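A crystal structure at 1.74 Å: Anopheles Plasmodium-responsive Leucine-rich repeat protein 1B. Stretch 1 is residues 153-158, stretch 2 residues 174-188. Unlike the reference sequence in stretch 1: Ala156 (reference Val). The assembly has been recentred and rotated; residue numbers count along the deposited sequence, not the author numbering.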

# COMPACT_ATOMS: atom_id res chain seq x y z
N SER A 153 -18.06 15.19 3.14
CA SER A 153 -19.51 15.05 2.99
C SER A 153 -20.08 16.19 2.16
O SER A 153 -21.16 16.06 1.60
CB SER A 153 -20.19 15.00 4.36
OG SER A 153 -19.88 13.78 5.02
N THR A 154 -19.37 17.32 2.08
CA THR A 154 -19.81 18.43 1.27
C THR A 154 -18.70 18.74 0.28
O THR A 154 -17.53 18.77 0.66
CB THR A 154 -20.13 19.66 2.13
OG1 THR A 154 -21.22 19.34 3.00
CG2 THR A 154 -20.51 20.84 1.26
N LEU A 155 -19.05 18.95 -0.98
CA LEU A 155 -18.05 19.29 -2.00
C LEU A 155 -18.34 20.67 -2.56
O LEU A 155 -19.33 20.85 -3.27
CB LEU A 155 -18.06 18.24 -3.11
CG LEU A 155 -17.06 18.47 -4.25
CD1 LEU A 155 -15.63 18.32 -3.73
CD2 LEU A 155 -17.33 17.50 -5.39
N ALA A 156 -17.48 21.63 -2.23
CA ALA A 156 -17.55 22.94 -2.84
C ALA A 156 -16.65 22.95 -4.08
O ALA A 156 -15.46 22.77 -3.97
CB ALA A 156 -17.11 24.01 -1.85
N ILE A 157 -17.25 23.14 -5.24
CA ILE A 157 -16.49 23.10 -6.49
C ILE A 157 -16.11 24.52 -6.87
O ILE A 157 -16.98 25.39 -6.96
CB ILE A 157 -17.31 22.42 -7.61
CG1 ILE A 157 -17.58 20.96 -7.22
CG2 ILE A 157 -16.56 22.47 -8.94
CD1 ILE A 157 -18.41 20.18 -8.19
N PRO A 158 -14.80 24.78 -7.10
CA PRO A 158 -14.40 26.13 -7.51
C PRO A 158 -14.90 26.51 -8.92
O PRO A 158 -15.40 25.66 -9.67
CB PRO A 158 -12.86 26.09 -7.44
CG PRO A 158 -12.51 24.66 -7.53
CD PRO A 158 -13.65 23.88 -6.93
N VAL A 174 -23.31 18.93 -3.07
CA VAL A 174 -22.41 19.62 -3.98
C VAL A 174 -22.84 21.07 -4.05
O VAL A 174 -24.04 21.36 -4.23
CB VAL A 174 -22.47 19.00 -5.39
CG1 VAL A 174 -21.61 19.80 -6.36
CG2 VAL A 174 -22.06 17.54 -5.35
N ARG A 175 -21.90 22.00 -3.91
CA ARG A 175 -22.21 23.43 -3.99
C ARG A 175 -21.12 24.20 -4.71
O ARG A 175 -20.08 23.64 -5.06
CB ARG A 175 -22.49 24.02 -2.60
CG ARG A 175 -21.39 23.85 -1.58
CD ARG A 175 -21.82 24.37 -0.21
N GLY A 176 -21.41 25.47 -4.97
CA GLY A 176 -20.43 26.39 -5.54
C GLY A 176 -20.97 27.12 -6.75
O GLY A 176 -22.07 26.81 -7.21
N PRO A 177 -20.19 28.07 -7.29
CA PRO A 177 -20.57 28.91 -8.42
C PRO A 177 -20.78 28.15 -9.72
O PRO A 177 -20.22 27.07 -9.92
CB PRO A 177 -19.37 29.85 -8.59
CG PRO A 177 -18.23 29.14 -7.94
CD PRO A 177 -18.84 28.41 -6.79
N VAL A 178 -21.57 28.72 -10.62
CA VAL A 178 -21.72 28.12 -11.94
C VAL A 178 -20.33 28.06 -12.56
O VAL A 178 -19.54 29.03 -12.49
CB VAL A 178 -22.71 28.92 -12.82
CG1 VAL A 178 -22.63 28.51 -14.28
CG2 VAL A 178 -24.14 28.72 -12.30
N ASN A 179 -20.00 26.90 -13.10
CA ASN A 179 -18.68 26.65 -13.65
C ASN A 179 -18.89 26.04 -15.02
O ASN A 179 -19.36 24.92 -15.13
CB ASN A 179 -17.89 25.71 -12.71
CG ASN A 179 -16.56 25.25 -13.30
OD1 ASN A 179 -16.30 25.39 -14.48
ND2 ASN A 179 -15.71 24.70 -12.45
N VAL A 180 -18.56 26.80 -16.06
CA VAL A 180 -18.74 26.33 -17.45
C VAL A 180 -17.52 25.60 -17.99
O VAL A 180 -17.58 25.02 -19.07
CB VAL A 180 -19.12 27.50 -18.40
CG1 VAL A 180 -20.19 28.38 -17.77
CG2 VAL A 180 -17.90 28.33 -18.79
N GLU A 181 -16.41 25.64 -17.25
CA GLU A 181 -15.18 24.98 -17.68
C GLU A 181 -15.09 23.52 -17.27
O GLU A 181 -14.32 22.77 -17.88
CB GLU A 181 -13.96 25.72 -17.13
CG GLU A 181 -13.81 27.13 -17.67
CD GLU A 181 -13.62 27.15 -19.17
OE1 GLU A 181 -14.25 28.00 -19.84
OE2 GLU A 181 -12.84 26.30 -19.69
N LEU A 182 -15.82 23.13 -16.23
CA LEU A 182 -15.74 21.76 -15.70
C LEU A 182 -16.16 20.73 -16.76
O LEU A 182 -17.29 20.75 -17.24
CB LEU A 182 -16.61 21.60 -14.46
CG LEU A 182 -16.58 20.25 -13.74
CD1 LEU A 182 -15.16 19.88 -13.32
CD2 LEU A 182 -17.51 20.22 -12.53
N THR A 183 -15.23 19.84 -17.06
CA THR A 183 -15.30 18.91 -18.19
C THR A 183 -15.41 17.46 -17.71
O THR A 183 -16.20 16.69 -18.24
CB THR A 183 -14.04 19.10 -19.08
OG1 THR A 183 -14.07 20.43 -19.65
CG2 THR A 183 -13.97 18.10 -20.21
N ILE A 184 -14.59 17.10 -16.73
CA ILE A 184 -14.57 15.74 -16.20
C ILE A 184 -14.84 15.81 -14.71
O ILE A 184 -14.10 16.47 -13.98
CB ILE A 184 -13.19 15.09 -16.46
CG1 ILE A 184 -12.92 15.01 -17.97
CG2 ILE A 184 -13.13 13.71 -15.84
CD1 ILE A 184 -11.53 14.52 -18.32
N LEU A 185 -15.89 15.12 -14.27
CA LEU A 185 -16.27 15.07 -12.86
C LEU A 185 -16.45 13.61 -12.41
O LEU A 185 -17.35 12.89 -12.90
CB LEU A 185 -17.57 15.83 -12.63
CG LEU A 185 -18.11 15.93 -11.20
CD1 LEU A 185 -17.09 16.55 -10.28
CD2 LEU A 185 -19.41 16.73 -11.21
N LYS A 186 -15.61 13.20 -11.47
CA LYS A 186 -15.66 11.85 -10.95
C LYS A 186 -16.15 11.91 -9.52
O LYS A 186 -15.47 12.46 -8.64
CB LYS A 186 -14.27 11.21 -10.98
CG LYS A 186 -13.54 11.32 -12.28
CD LYS A 186 -14.29 10.70 -13.42
CE LYS A 186 -14.30 9.18 -13.33
NZ LYS A 186 -12.94 8.56 -13.47
N LEU A 187 -17.36 11.39 -9.31
CA LEU A 187 -18.03 11.36 -8.01
C LEU A 187 -18.47 9.95 -7.61
O LEU A 187 -19.30 9.78 -6.71
CB LEU A 187 -19.24 12.31 -8.01
CG LEU A 187 -18.89 13.79 -7.93
CD1 LEU A 187 -20.05 14.71 -8.22
CD2 LEU A 187 -18.28 14.08 -6.59
N GLN A 188 -17.90 8.93 -8.24
CA GLN A 188 -18.30 7.55 -7.94
C GLN A 188 -17.93 7.19 -6.51
O GLN A 188 -16.94 7.72 -5.97
CB GLN A 188 -17.71 6.56 -8.95
CG GLN A 188 -16.21 6.36 -8.94
CD GLN A 188 -15.42 7.35 -9.78
OE1 GLN A 188 -15.92 8.41 -10.16
NE2 GLN A 188 -14.17 6.99 -10.10
O HOH W 1 -19.12 25.22 -8.51

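Two short parallel strands, 154-156 and 174-175, set the frame of this contact. Leu155 lies beside Val174 and Ala156 beside Arg175, with a CA-to-CA distance of 4.8 Å in both pairs. The same register carries on past the strand to Ile157 and Gly176, whose CA atoms stand 5.2 Å apart as the chains begin to part.

The backbone hydrogen bonds follow the parallel rule that one residue reaches two partners on the neighbouring strand. Here that residue is Arg175, which straddles Ala156: its N donates to Leu155 O at 2.9 Å, and its O accepts from Ile157 N at 2.9 Å. Both bonds are nearly straight, at 168° and 172°, so the strands meet with little distortion. Each acceptor also receives a softer CA-H contact, Val174 CA to Leu155 O at 3.4 Å and Ala156 CA to Arg175 O at 3.4 Å, so the carbonyls are served by carbon as well as nitrogen donors.

Beyond the ladder, the polar contacts change character. Asn179 points its CA-to-CB bond toward the first stretch, and its ND2 donates to Pro158 O at 3.0 Å, with a more bent angle of 134°. The other end of the amide works within its own loop: Asn179 OD1 accepts from Leu182 N at 2.9 Å and, in a weak bond, from Glu181 N at 2.8 Å. One buried amide thus holds the turn and ties it to the neighbouring backbone, an economical use of a polar group inside a packed region. A water adds a second link, donating to Ile157 O and to Pro177 O, at 2.6 Å from its oxygen to each, and so bridges two carbonyls that could not bond to each other.

The apolar packing centres on Ile157, which has more area covered by the other stretch than any other residue here. Its CD1 lies 3.7 Å from Val174 CG1 and 4.4 Å from Leu185 CD1, while its CG2 comes within 4.3 Å of Leu182 CD2. A branched side chain in the m, t rotamer thereby touches both the adjoining strand and the chain that follows the loop. Leu155 makes a separate contact, its CD2 3.7 Å from Leu187 CD2. Leu155 and Val174 share one face of the sheet, and these buried leucines help close the interior there.

On the face bearing Ala156 and Arg175 the packing is lighter. Ala156, where the reference has Val, brings its CB to 4.3 Å from Arg175 CG, and Thr154 CG2 lies 4.0 Å from Arg175 CD. These are contacts with the aliphatic part of the arginine; its guanidinium is not modelled.

Gly176 follows a backbone rule. At phi 129° and psi 175°, a CB would jam against the preceding carbonyl, and an ideal one would fall 2.4 Å from Ile157 O. Having no side chain, it lets the chain leave the strand beside that carbonyl, and Pro177 CD then packs 3.6 Å from Ile157 O.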